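Local coordinates for protein L-Ala-D/L-Glu Epimerase (Escherichia coli, PDB 1JPD) that is an enzyme of the enolase superfamily, joining an N-terminal domain of the mandelate racemase/muconate lactonizing enzyme type to a C-terminal TIM-barrel-like domain, at residues D134-S139 and V153-H158; K149-K154 and T169-A174; E162-I167 and L176-N181; W184-L189 and D213-N218; G200-E205 and V296-L301. One frame throughout, in Å; residues are numbered along the deposited sequence.

Contact 1: D134-S139 and V153-H158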
# COMPACT_ATOMS: atom_id res chain seq x y z
N ASP A 134 21.91 12.37 13.30
CA ASP A 134 23.07 11.58 12.93
C ASP A 134 22.69 10.15 12.52
O ASP A 134 23.05 9.69 11.44
CB ASP A 134 24.06 11.51 14.10
CG ASP A 134 25.34 10.79 13.72
OD1 ASP A 134 25.86 10.03 14.57
OD2 ASP A 134 25.83 11.01 12.59
N GLN A 135 21.96 9.45 13.39
CA GLN A 135 21.54 8.08 13.09
C GLN A 135 20.74 8.00 11.80
O GLN A 135 20.97 7.11 10.98
CB GLN A 135 20.72 7.50 14.24
CG GLN A 135 21.43 7.53 15.58
CD GLN A 135 20.54 7.07 16.71
OE1 GLN A 135 19.37 7.45 16.78
NE2 GLN A 135 21.09 6.27 17.62
N MET A 136 19.80 8.92 11.61
CA MET A 136 19.00 8.88 10.39
C MET A 136 19.84 9.17 9.15
O MET A 136 19.57 8.64 8.07
CB MET A 136 17.84 9.87 10.47
CG MET A 136 16.90 9.56 11.63
SD MET A 136 15.44 10.57 11.62
CE MET A 136 14.54 9.77 10.26
N ALA A 137 20.86 9.99 9.31
CA ALA A 137 21.73 10.32 8.19
C ALA A 137 22.59 9.11 7.80
O ALA A 137 22.69 8.78 6.62
CB ALA A 137 22.60 11.52 8.53
N ASN A 138 23.19 8.45 8.80
CA ASN A 138 24.02 7.28 8.53
C ASN A 138 23.21 6.19 7.85
O ASN A 138 23.66 5.55 6.89
CB ASN A 138 24.63 6.71 9.81
CG ASN A 138 25.75 7.57 10.35
OD1 ASN A 138 26.60 8.06 9.59
ND2 ASN A 138 25.77 7.75 11.67
N SER A 139 22.00 5.97 8.36
CA SER A 139 21.12 4.96 7.79
C SER A 139 20.80 5.28 6.34
O SER A 139 20.89 4.40 5.48
CB SER A 139 19.82 4.87 8.60
OG SER A 139 18.92 3.97 7.98
N VAL A 153 11.46 8.67 4.51
CA VAL A 153 11.88 9.09 5.85
C VAL A 153 10.69 9.17 6.78
O VAL A 153 9.73 9.91 6.51
CB VAL A 153 12.56 10.48 5.80
CG1 VAL A 153 12.96 10.89 7.20
CG2 VAL A 153 13.79 10.42 4.90
N LYS A 154 10.74 8.40 7.86
CA LYS A 154 9.66 8.40 8.85
C LYS A 154 9.93 9.52 9.84
O LYS A 154 11.04 9.64 10.37
CB LYS A 154 9.62 7.05 9.59
CG LYS A 154 8.98 5.91 8.81
CD LYS A 154 7.60 5.56 9.37
CE LYS A 154 7.00 4.35 8.66
NZ LYS A 154 7.80 3.10 8.85
N LEU A 155 8.94 10.36 10.10
CA LEU A 155 9.14 11.45 11.05
C LEU A 155 7.96 11.60 12.01
O LEU A 155 6.81 11.30 11.67
CB LEU A 155 9.34 12.80 10.34
CG LEU A 155 10.56 13.04 9.46
CD1 LEU A 155 10.46 14.43 8.84
CD2 LEU A 155 11.82 12.91 10.29
N ASP A 156 8.26 12.04 13.22
CA ASP A 156 7.21 12.29 14.19
C ASP A 156 7.18 13.80 14.32
O ASP A 156 7.51 14.51 13.38
CB ASP A 156 7.50 11.63 15.54
CG ASP A 156 8.84 12.01 16.13
OD1 ASP A 156 9.45 13.02 15.70
OD2 ASP A 156 9.29 11.30 17.06
N ASN A 157 6.82 14.29 15.49
CA ASN A 157 6.73 15.71 15.69
C ASN A 157 8.02 16.34 16.21
O ASN A 157 8.05 17.52 16.54
CB ASN A 157 5.58 15.99 16.65
CG ASN A 157 4.94 17.32 16.40
OD1 ASN A 157 4.51 17.61 15.28
ND2 ASN A 157 4.85 18.14 17.44
N HIS A 158 9.10 15.57 16.27
CA HIS A 158 10.34 16.11 16.80
C HIS A 158 11.49 16.31 15.82
O HIS A 158 11.58 15.63 14.80
CB HIS A 158 10.81 15.23 17.95
CG HIS A 158 9.82 15.14 19.07
ND1 HIS A 158 9.58 16.18 19.94
CD2 HIS A 158 8.95 14.15 19.40
CE1 HIS A 158 8.61 15.84 20.77
NE2 HIS A 158 8.21 14.62 20.46
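Met-136 on helix 133-145 reaches the end of strand 150-154 through its terminal methyl, and every close approach between the two segments is made by that one carbon. The apolar contacts are with two branched residues: Met-136 CE lies 3.6 Å from Val-153 CG1 and 4.2 Å from Leu-155 CD2. The chain runs extended to SD and then bends (chi3 75°), which carries CE onto the strand end. A long, unbranched methionine suits this place, since the nearest CA atoms, those of Met-136 and Val-153, stay 8.4 Å apart. A second kind of contact sets methyl against backbone, Met-136 CE being 3.5 Å from Lys-154 O, while the lysine's amine leads off in another direction. No hydrogen bond crosses between the segments. In the loop after the strand, Asp-156 OD1 accepts from His-158 N at 2.6 Å, an Asx turn in which the N-H comes from above the carboxylate plane; the same oxygen forms a salt bridge with Arg-163. The contact joins the helix and second strand of the beta-alpha-beta unit 121-128, 133-145, 150-154, whose first strand touches Met-136 through Val-128, and helix 160-170 of the next unit packs alongside through Arg-163 and Ile-167.

Contact 2: K149-K154 and T169-A174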
# COMPACT_ATOMS: atom_id res chain seq x y z
N LYS A 149 17.34 4.07 -4.25
CA LYS A 149 17.26 5.40 -4.84
C LYS A 149 16.14 6.23 -4.22
O LYS A 149 16.21 7.46 -4.19
CB LYS A 149 17.06 5.29 -6.35
CG LYS A 149 18.29 4.78 -7.09
CD LYS A 149 18.00 4.47 -8.55
CE LYS A 149 19.24 3.92 -9.24
NZ LYS A 149 19.88 2.82 -8.45
N LEU A 150 15.11 5.55 -3.72
CA LEU A 150 13.97 6.21 -3.10
C LEU A 150 13.96 5.87 -1.62
O LEU A 150 13.85 4.71 -1.25
CB LEU A 150 12.67 5.73 -3.75
CG LEU A 150 11.36 6.26 -3.17
CD1 LEU A 150 11.33 7.78 -3.25
CD2 LEU A 150 10.19 5.68 -3.93
N LEU A 151 14.08 6.89 -0.78
CA LEU A 151 14.08 6.71 0.67
C LEU A 151 12.81 7.30 1.27
O LEU A 151 12.43 8.42 0.95
CB LEU A 151 15.29 7.41 1.30
CG LEU A 151 16.69 6.98 0.88
CD1 LEU A 151 17.73 7.80 1.64
CD2 LEU A 151 16.87 5.49 1.17
N LYS A 152 12.15 6.53 2.14
CA LYS A 152 10.95 7.03 2.80
C LYS A 152 11.37 7.37 4.22
O LYS A 152 11.63 6.48 5.03
CB LYS A 152 9.84 5.98 2.83
CG LYS A 152 8.55 6.47 3.48
CD LYS A 152 7.43 5.45 3.39
CE LYS A 152 7.71 4.21 4.22
NZ LYS A 152 6.65 3.18 4.05
N VAL A 153 11.46 8.67 4.51
CA VAL A 153 11.88 9.09 5.85
C VAL A 153 10.69 9.17 6.78
O VAL A 153 9.73 9.91 6.51
CB VAL A 153 12.56 10.48 5.80
CG1 VAL A 153 12.96 10.89 7.20
CG2 VAL A 153 13.79 10.42 4.90
N LYS A 154 10.74 8.40 7.86
CA LYS A 154 9.66 8.40 8.85
C LYS A 154 9.93 9.52 9.84
O LYS A 154 11.04 9.64 10.37
CB LYS A 154 9.62 7.05 9.59
CG LYS A 154 8.98 5.91 8.81
CD LYS A 154 7.60 5.56 9.37
CE LYS A 154 7.00 4.35 8.66
NZ LYS A 154 7.80 3.10 8.85
N THR A 169 21.80 16.14 3.42
CA THR A 169 23.22 16.42 3.27
C THR A 169 23.98 15.11 3.02
O THR A 169 24.99 15.10 2.30
CB THR A 169 23.82 17.08 4.56
OG1 THR A 169 23.14 18.31 4.83
CG2 THR A 169 25.31 17.35 4.38
N ALA A 170 23.50 14.02 3.61
CA ALA A 170 24.12 12.71 3.47
C ALA A 170 23.84 12.06 2.12
O ALA A 170 24.74 11.48 1.51
CB ALA A 170 23.65 11.79 4.59
N VAL A 171 22.60 12.15 1.65
CA VAL A 171 22.24 11.57 0.37
C VAL A 171 21.66 12.66 -0.51
O VAL A 171 20.47 12.69 -0.81
CB VAL A 171 21.22 10.41 0.54
CG1 VAL A 171 21.86 9.28 1.35
CG2 VAL A 171 19.97 10.90 1.25
N PRO A 172 22.52 13.59 -0.95
CA PRO A 172 22.10 14.71 -1.80
C PRO A 172 21.44 14.28 -3.10
O PRO A 172 20.68 15.05 -3.69
CB PRO A 172 23.41 15.47 -2.03
CG PRO A 172 24.41 14.37 -2.06
CD PRO A 172 23.99 13.54 -0.87
N ASP A 173 21.70 13.06 -3.55
CA ASP A 173 21.11 12.59 -4.80
C ASP A 173 19.92 11.67 -4.63
O ASP A 173 19.23 11.36 -5.60
CB ASP A 173 22.16 11.87 -5.65
CG ASP A 173 23.27 12.78 -6.09
OD1 ASP A 173 22.97 13.91 -6.54
OD2 ASP A 173 24.45 12.37 -6.00
N ALA A 174 19.67 11.23 -3.40
CA ALA A 174 18.56 10.34 -3.13
C ALA A 174 17.22 11.05 -3.29
O ALA A 174 17.10 12.23 -2.97
CB ALA A 174 18.67 9.79 -1.72
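Leu-151 of strand 150-154 and Val-171, just past the end of helix 160-170, reach toward each other tip to tip, and with Ala-174 they make up the packed part of this contact. A single methyl does the work for the strand: Leu-151 CD1 lies 3.8 Å from Val-171 CG2 and 4.0 Å from Ala-174 CB. The valine methyl that meets it stands between its own backbone N and carbonyl carbon, with CG1 beside the N (chi1 -63°). Leucine supplies the reach from the strand, whereas the short alanine lets the returning chain come close to it. That return is a type I beta turn from Val-171 to Ala-174, closed by the bond from Ala-174 N to Val-171 O at 3.1 Å; Pro-172 suits its second position, where phi is near -60°. The other side is looser and faces solvent. Lys-149 contributes chiefly backbone, its O lying 3.8 Å from Ala-174 C, while its aliphatic chain leads away from the turn and the exposed Asp-173 also keeps its carboxylate clear of the strand. Trp-144 of helix 133-145 packs on both Val-171 and Ala-174, and Ala-140 of that helix touches Leu-151. The turn links helix 160-170 to strand 175-179, which pairs in parallel with strand 150-154, and helix 133-145 packs against it.

Contact 3: E162-I167 and L176-N181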
# COMPACT_ATOMS: atom_id res chain seq x y z
N GLU A 162 16.54 19.55 11.82
CA GLU A 162 17.86 18.92 11.80
C GLU A 162 17.84 17.54 11.15
O GLU A 162 18.73 17.23 10.35
CB GLU A 162 18.47 18.84 13.20
CG GLU A 162 19.97 18.57 13.12
CD GLU A 162 20.71 18.78 14.42
OE1 GLU A 162 20.08 19.24 15.40
OE2 GLU A 162 21.92 18.48 14.46
N ARG A 163 16.85 16.71 11.47
CA ARG A 163 16.77 15.38 10.87
C ARG A 163 16.80 15.44 9.34
O ARG A 163 17.65 14.82 8.71
CB ARG A 163 15.50 14.65 11.34
CG ARG A 163 15.57 14.12 12.76
CD ARG A 163 14.23 13.61 13.27
NE ARG A 163 14.39 12.92 14.55
CZ ARG A 163 13.39 12.49 15.31
NH1 ARG A 163 12.12 12.67 14.94
NH2 ARG A 163 13.66 11.86 16.45
N MET A 164 15.87 16.20 8.76
CA MET A 164 15.80 16.32 7.31
C MET A 164 17.06 16.97 6.72
O MET A 164 17.50 16.60 5.63
CB MET A 164 14.56 17.11 6.89
CG MET A 164 13.27 16.36 7.14
SD MET A 164 13.37 14.71 6.44
CE MET A 164 13.36 15.05 4.65
N VAL A 165 17.65 17.91 7.44
CA VAL A 165 18.86 18.54 6.93
C VAL A 165 20.01 17.53 6.92
O VAL A 165 20.66 17.35 5.88
CB VAL A 165 19.25 19.80 7.75
CG1 VAL A 165 20.70 20.20 7.47
CG2 VAL A 165 18.33 20.95 7.36
N ALA A 166 20.26 16.86 8.05
CA ALA A 166 21.34 15.87 8.11
C ALA A 166 21.16 14.75 7.08
O ALA A 166 22.14 14.30 6.49
CB ALA A 166 21.43 15.27 9.51
N ILE A 167 19.92 14.32 6.85
CA ILE A 167 19.64 13.27 5.86
C ILE A 167 19.95 13.72 4.43
O ILE A 167 20.69 13.05 3.70
CB ILE A 167 18.17 12.78 5.97
CG1 ILE A 167 17.98 11.98 7.26
CG2 ILE A 167 17.79 11.93 4.76
CD1 ILE A 167 16.53 11.67 7.60
N LEU A 176 13.78 11.68 -1.89
CA LEU A 176 13.22 11.54 -0.55
C LEU A 176 11.73 11.83 -0.44
O LEU A 176 11.23 12.79 -1.01
CB LEU A 176 13.95 12.48 0.42
CG LEU A 176 15.47 12.47 0.51
CD1 LEU A 176 15.91 13.59 1.44
CD2 LEU A 176 15.95 11.13 1.03
N ILE A 177 11.02 10.97 0.29
CA ILE A 177 9.60 11.19 0.56
C ILE A 177 9.47 11.06 2.08
O ILE A 177 10.20 10.29 2.70
CB ILE A 177 8.68 10.19 -0.18
CG1 ILE A 177 8.99 8.75 0.23
CG2 ILE A 177 8.85 10.35 -1.69
CD1 ILE A 177 8.08 7.74 -0.47
N VAL A 178 8.58 11.84 2.68
CA VAL A 178 8.40 11.83 4.13
C VAL A 178 7.03 11.34 4.58
O VAL A 178 6.00 11.81 4.09
CB VAL A 178 8.61 13.25 4.72
CG1 VAL A 178 8.02 13.34 6.12
CG2 VAL A 178 10.08 13.59 4.76
N ASP A 179 7.04 10.39 5.51
CA ASP A 179 5.80 9.86 6.06
C ASP A 179 5.70 10.40 7.48
O ASP A 179 6.33 9.88 8.40
CB ASP A 179 5.83 8.33 6.09
CG ASP A 179 4.46 7.72 6.42
OD1 ASP A 179 3.51 8.49 6.64
OD2 ASP A 179 4.33 6.47 6.44
N ALA A 180 4.93 11.47 7.66
CA ALA A 180 4.76 12.06 8.98
C ALA A 180 3.74 11.25 9.77
O ALA A 180 3.49 11.51 10.95
CB ALA A 180 4.32 13.52 8.85
N ASN A 181 3.12 10.29 9.09
CA ASN A 181 2.16 9.37 9.70
C ASN A 181 1.18 9.98 10.73
O ASN A 181 1.09 9.51 11.87
CB ASN A 181 2.96 8.23 10.35
CG ASN A 181 2.09 7.03 10.69
OD1 ASN A 181 2.28 6.41 11.74
ND2 ASN A 181 1.15 6.68 9.79
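Helix 162-167 runs nearly antiparallel to strand 176-179, the segment axes making 158° and passing 11.5 Å apart, with Met-164 facing Val-178 and Ile-167 facing Leu-176. That separation is filled by four buried apolar side chains. Met-164 is folded at both chi2 (-51°) and chi3 (-69°), and the double bend lays the end of its chain over one branch of Val-178: CE is 3.6 Å and SD 3.9 Å from Val-178 CG2. The same methyl stretches to Leu-176, with Met-164 CE 4.4 Å from Leu-176 CD1. Ile-167 meets this leucine from the next helical turn, its CG2 lying 4.2 Å from Leu-176 CD1, the two chains slanting past each other. Beta-branched valine suits the strand, flexible methionine can fold to lie against it, and the longer leucine spans to two helix residues at once. Past the strand, Asp-179 OD1 accepts from Asn-181 N at 3.1 Å, an Asx turn that shapes the bend where the chain leaves the sheet. Val-153 of the neighbouring strand touches both Met-164 and Ile-167, extending the same apolar layer. Because no hydrogen bond or charge pair joins these two segments, their cohesion probably rests on dispersion and the burial of apolar surface.

Contact 4: W184-L189 and D213-N218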
# COMPACT_ATOMS: atom_id res chain seq x y z
N TRP A 184 1.91 15.21 12.74
CA TRP A 184 2.11 16.66 12.66
C TRP A 184 0.84 17.44 12.99
O TRP A 184 -0.24 16.87 13.06
CB TRP A 184 2.61 17.04 11.27
CG TRP A 184 4.04 16.64 11.03
CD1 TRP A 184 4.81 15.79 11.79
CD2 TRP A 184 4.87 17.03 9.92
NE1 TRP A 184 6.05 15.62 11.22
CE2 TRP A 184 6.11 16.37 10.07
CE3 TRP A 184 4.67 17.86 8.81
CZ2 TRP A 184 7.15 16.52 9.16
CZ3 TRP A 184 5.71 18.01 7.90
CH2 TRP A 184 6.94 17.34 8.08
N ARG A 185 0.98 18.75 13.18
CA ARG A 185 -0.18 19.58 13.50
C ARG A 185 -0.35 20.77 12.57
O ARG A 185 0.57 21.13 11.82
CB ARG A 185 -0.10 20.05 14.96
CG ARG A 185 -0.26 18.91 15.98
CD ARG A 185 -1.66 18.28 15.94
NE ARG A 185 -1.78 17.14 16.85
CZ ARG A 185 -1.55 15.87 16.51
NH1 ARG A 185 -1.20 15.56 15.26
NH2 ARG A 185 -1.63 14.91 17.42
N ALA A 186 -1.53 21.38 12.61
CA ALA A 186 -1.86 22.53 11.78
C ALA A 186 -0.86 23.66 11.98
O ALA A 186 -0.29 24.18 11.03
CB ALA A 186 -3.28 23.02 12.10
N GLU A 187 -0.66 24.02 13.24
CA GLU A 187 0.27 25.08 13.61
C GLU A 187 1.69 24.82 13.11
O GLU A 187 2.37 23.91 13.59
CB GLU A 187 0.29 25.21 15.14
CG GLU A 187 1.43 26.05 15.69
CD GLU A 187 1.01 27.46 16.05
OE1 GLU A 187 0.61 28.22 15.14
OE2 GLU A 187 1.09 27.82 17.25
N GLY A 188 2.14 25.62 12.14
CA GLY A 188 3.48 25.47 11.62
C GLY A 188 3.63 24.47 10.49
O GLY A 188 4.74 24.24 10.01
N LEU A 189 2.52 23.89 10.06
CA LEU A 189 2.56 22.91 9.00
C LEU A 189 3.13 23.47 7.69
O LEU A 189 3.87 22.79 6.97
CB LEU A 189 1.16 22.35 8.76
CG LEU A 189 1.06 21.41 7.56
CD1 LEU A 189 1.95 20.21 7.78
CD2 LEU A 189 -0.39 21.00 7.37
N ASP A 213 -7.80 17.07 9.06
CA ASP A 213 -6.82 17.53 8.09
C ASP A 213 -7.28 18.75 7.27
O ASP A 213 -6.79 18.99 6.16
CB ASP A 213 -6.45 16.38 7.13
CG ASP A 213 -7.64 15.91 6.28
OD1 ASP A 213 -7.44 15.08 5.36
OD2 ASP A 213 -8.77 16.38 6.52
N ALA A 214 -8.20 19.53 7.83
CA ALA A 214 -8.71 20.70 7.12
C ALA A 214 -7.63 21.74 6.87
O ALA A 214 -7.60 22.36 5.80
CB ALA A 214 -9.85 21.31 7.90
N ALA A 215 -6.74 21.94 7.84
CA ALA A 215 -5.67 22.92 7.69
C ALA A 215 -4.90 22.79 6.37
O ALA A 215 -4.20 23.72 5.98
CB ALA A 215 -4.69 22.85 8.87
N LEU A 216 -5.03 21.66 5.68
CA LEU A 216 -4.33 21.47 4.41
C LEU A 216 -4.89 22.33 3.27
O LEU A 216 -4.33 22.34 2.18
CB LEU A 216 -4.37 20.00 3.99
CG LEU A 216 -3.46 19.06 4.77
CD1 LEU A 216 -3.60 17.64 4.24
CD2 LEU A 216 -2.02 19.53 4.65
N GLU A 217 -5.98 23.04 3.53
CA GLU A 217 -6.58 23.89 2.51
C GLU A 217 -6.22 25.36 2.73
O GLU A 217 -6.51 26.21 1.88
CB GLU A 217 -8.10 23.76 2.53
CG GLU A 217 -8.62 22.41 2.09
CD GLU A 217 -10.12 22.34 2.11
OE1 GLU A 217 -10.71 22.73 3.14
OE2 GLU A 217 -10.71 21.87 1.11
N ASN A 218 -5.58 25.63 3.86
CA ASN A 218 -5.20 26.98 4.25
C ASN A 218 -3.84 27.48 3.78
O ASN A 218 -3.35 28.48 4.29
CB ASN A 218 -5.26 27.11 5.77
CG ASN A 218 -6.59 26.64 6.35
OD1 ASN A 218 -7.64 26.78 5.71
ND2 ASN A 218 -6.55 26.11 7.57
O HOH W 1 -1.92 24.85 8.28
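Ala-186 and Ala-215 bring the two segments to their nearest backbone approach, 5.6 Å between CA atoms, where two loops at the C-terminal side of successive strands of the TIM-barrel-like domain meet. Segment 184-189 makes a type II beta turn from Ala-186 to Leu-189 and leads into helix 189-198, with Gly-188 as its N-cap; glycine suits the positive phi there (87°), since at these backbone angles a CB would be jammed against the carbonyl O of Glu-187. Across the contact, residues 214-217 form a short 3-10 segment, with Glu-217 N bonded to Ala-214 O. Small side chains allow the loops to touch: Ala-186 CB and Ala-215 CB are 3.5 Å apart. Deeper in, Leu-189 and Leu-216 meet by one methyl each, at 3.5 Å between their CD2 atoms. With CG anti to the backbone N (chi1 174°), Leu-189 sends CD2 to Leu-216 and CD1 to the edge of the Trp-184 ring, in the ring plane, so the leucine fits between the indole and the 3-10 segment. Trp-184 in turn forms a cation-pi pair with Arg-192 of the helix and donates from NE1 to Asp-156 O. A water also bridges the backbones, donating to Ala-186 O at 3.3 Å and, more weakly, to Ala-215 O at 3.4 Å.

Contact 5: G200-E205 and V296-L301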
# COMPACT_ATOMS: atom_id res chain seq x y z
N GLY A 200 14.38 19.71 -1.33
CA GLY A 200 14.03 18.90 -2.48
C GLY A 200 13.21 17.66 -2.19
O GLY A 200 13.23 16.72 -2.98
N VAL A 201 12.49 17.64 -1.07
CA VAL A 201 11.66 16.49 -0.73
C VAL A 201 10.58 16.37 -1.80
O VAL A 201 9.81 17.30 -2.03
CB VAL A 201 11.00 16.65 0.66
CG1 VAL A 201 10.03 15.50 0.91
CG2 VAL A 201 12.07 16.69 1.74
N ALA A 202 10.53 15.22 -2.46
CA ALA A 202 9.56 14.98 -3.52
C ALA A 202 8.11 14.94 -3.06
O ALA A 202 7.21 15.37 -3.80
CB ALA A 202 9.90 13.69 -4.26
N MET A 203 7.86 14.42 -1.86
CA MET A 203 6.49 14.32 -1.37
C MET A 203 6.38 14.14 0.14
O MET A 203 7.24 13.53 0.77
CB MET A 203 5.81 13.16 -2.11
CG MET A 203 4.41 12.82 -1.63
SD MET A 203 4.44 11.74 -0.17
CE MET A 203 4.65 10.10 -0.95
N LEU A 204 5.32 14.69 0.72
CA LEU A 204 5.03 14.60 2.15
C LEU A 204 3.74 13.79 2.30
O LEU A 204 2.71 14.13 1.71
CB LEU A 204 4.84 15.99 2.75
CG LEU A 204 4.27 16.01 4.17
CD1 LEU A 204 5.25 15.35 5.15
CD2 LEU A 204 3.99 17.46 4.56
N GLU A 205 3.78 12.73 3.10
CA GLU A 205 2.62 11.86 3.27
C GLU A 205 1.83 11.99 4.58
O GLU A 205 2.40 11.92 5.67
CB GLU A 205 3.09 10.41 3.08
CG GLU A 205 2.04 9.35 3.23
CD GLU A 205 2.53 7.98 2.75
OE1 GLU A 205 3.75 7.72 2.83
OE2 GLU A 205 1.69 7.17 2.30
N VAL A 296 1.83 4.42 -11.16
CA VAL A 296 2.21 5.24 -10.01
C VAL A 296 3.59 5.90 -10.01
O VAL A 296 4.54 5.38 -10.59
CB VAL A 296 2.05 4.41 -8.71
CG1 VAL A 296 0.59 3.96 -8.58
CG2 VAL A 296 2.97 3.21 -8.74
N SER A 297 3.67 7.04 -9.32
CA SER A 297 4.89 7.84 -9.19
C SER A 297 5.87 7.18 -8.22
O SER A 297 7.08 7.27 -8.41
CB SER A 297 4.55 9.24 -8.68
OG SER A 297 3.66 9.92 -9.55
N PHE A 298 5.33 6.56 -7.18
CA PHE A 298 6.16 5.87 -6.19
C PHE A 298 5.55 4.53 -5.86
O PHE A 298 4.33 4.39 -5.84
CB PHE A 298 6.28 6.70 -4.91
CG PHE A 298 6.80 8.08 -5.12
CD1 PHE A 298 5.93 9.16 -5.23
CD2 PHE A 298 8.17 8.31 -5.24
CE1 PHE A 298 6.42 10.44 -5.46
CE2 PHE A 298 8.66 9.59 -5.47
CZ PHE A 298 7.79 10.65 -5.59
N ALA A 299 6.40 3.54 -5.62
CA ALA A 299 5.93 2.21 -5.26
C ALA A 299 6.53 1.85 -3.91
O ALA A 299 7.75 1.82 -3.74
CB ALA A 299 6.37 1.19 -6.30
N ASP A 300 5.66 1.61 -2.93
CA ASP A 300 6.10 1.22 -1.60
C ASP A 300 5.53 -0.19 -1.40
O ASP A 300 4.46 -0.36 -0.80
CB ASP A 300 5.55 2.20 -0.55
CG ASP A 300 6.12 1.95 0.83
OD1 ASP A 300 7.05 1.12 0.95
OD2 ASP A 300 5.64 2.58 1.81
N LEU A 301 6.25 -1.18 -1.92
CA LEU A 301 5.79 -2.57 -1.86
C LEU A 301 6.69 -3.55 -1.12
O LEU A 301 6.55 -4.76 -1.30
CB LEU A 301 5.60 -3.10 -3.28
CG LEU A 301 4.74 -2.30 -4.27
CD1 LEU A 301 4.96 -2.82 -5.69
CD2 LEU A 301 3.28 -2.39 -3.87
O HOH W 2 3.85 4.91 2.43
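Phe-298 and Ala-202 meet across the inside of the barrel, though the backbones stay well apart, with 9.7 Å between the nearest CA atoms, those of Met-203 and Phe-298. The phenylalanine can be followed outward. Its CB points toward segment 200-205, and CG stands anti to the carbonyl carbon (chi1 -56°), which projects the ring toward that segment. Along one side of the ring, CD2 packs on Leu-150 and CE2 lies 3.9 Å from Ile-177 CG2. Along the other side, CE1 is 4.4 Å from Met-203 CB. At the tip, CZ reaches Ala-202 CB at 3.9 Å; both carbons of segment 200-205 approach the ring obliquely. A large ring suits a position that must span this distance, and the small alanine leaves room for it. Before strand 203-205, Gly-200, with positive phi, is the C-prime residue of the Schellman motif that ends helix 189-198.

Further along the strands the contact turns polar. A water donates to Glu-205 OE1 at 2.8 Å and to Asp-300 OD2 at 3.0 Å, bridging two carboxylates whose oxygens named here are 5.6 Å apart. Asp-300 OD2 also forms a salt bridge with Lys-152 and Glu-205 OE2 accepts from Asn-248, so other strands of the barrel contribute. Apolar packing here lies near the strand starts and charged groups toward their C-terminal ends, an arrangement consistent with the TIM-barrel-like domain of the enolase superfamily, whose active sites lie at that C-terminal end.

Overall arrangement
Following the chain, contact 1 closes the first loop, from helix 133-145 to the end of strand 150-154, and contact 2 opens on that same strand, sharing Val-153 and Lys-154. Contacts 2 and 3 cross, since their segments alternate, and so interlock strand 150-154, helix 160-170 and strand 175-179. Contact 4 follows in series and closes a loop between chain regions beyond strands 175-179 and 203-205. Contact 5 crosses it: segment 200-205 lies within that loop, yet its partner comes 91 residues later, bringing strand 298-299 into contact across the barrel with the region of strand 203-205. Strand 175-179 of contact 3 adjoins both 150-154 and 203-205, linking contacts 2 and 5. None of the five is wholly enclosed by another.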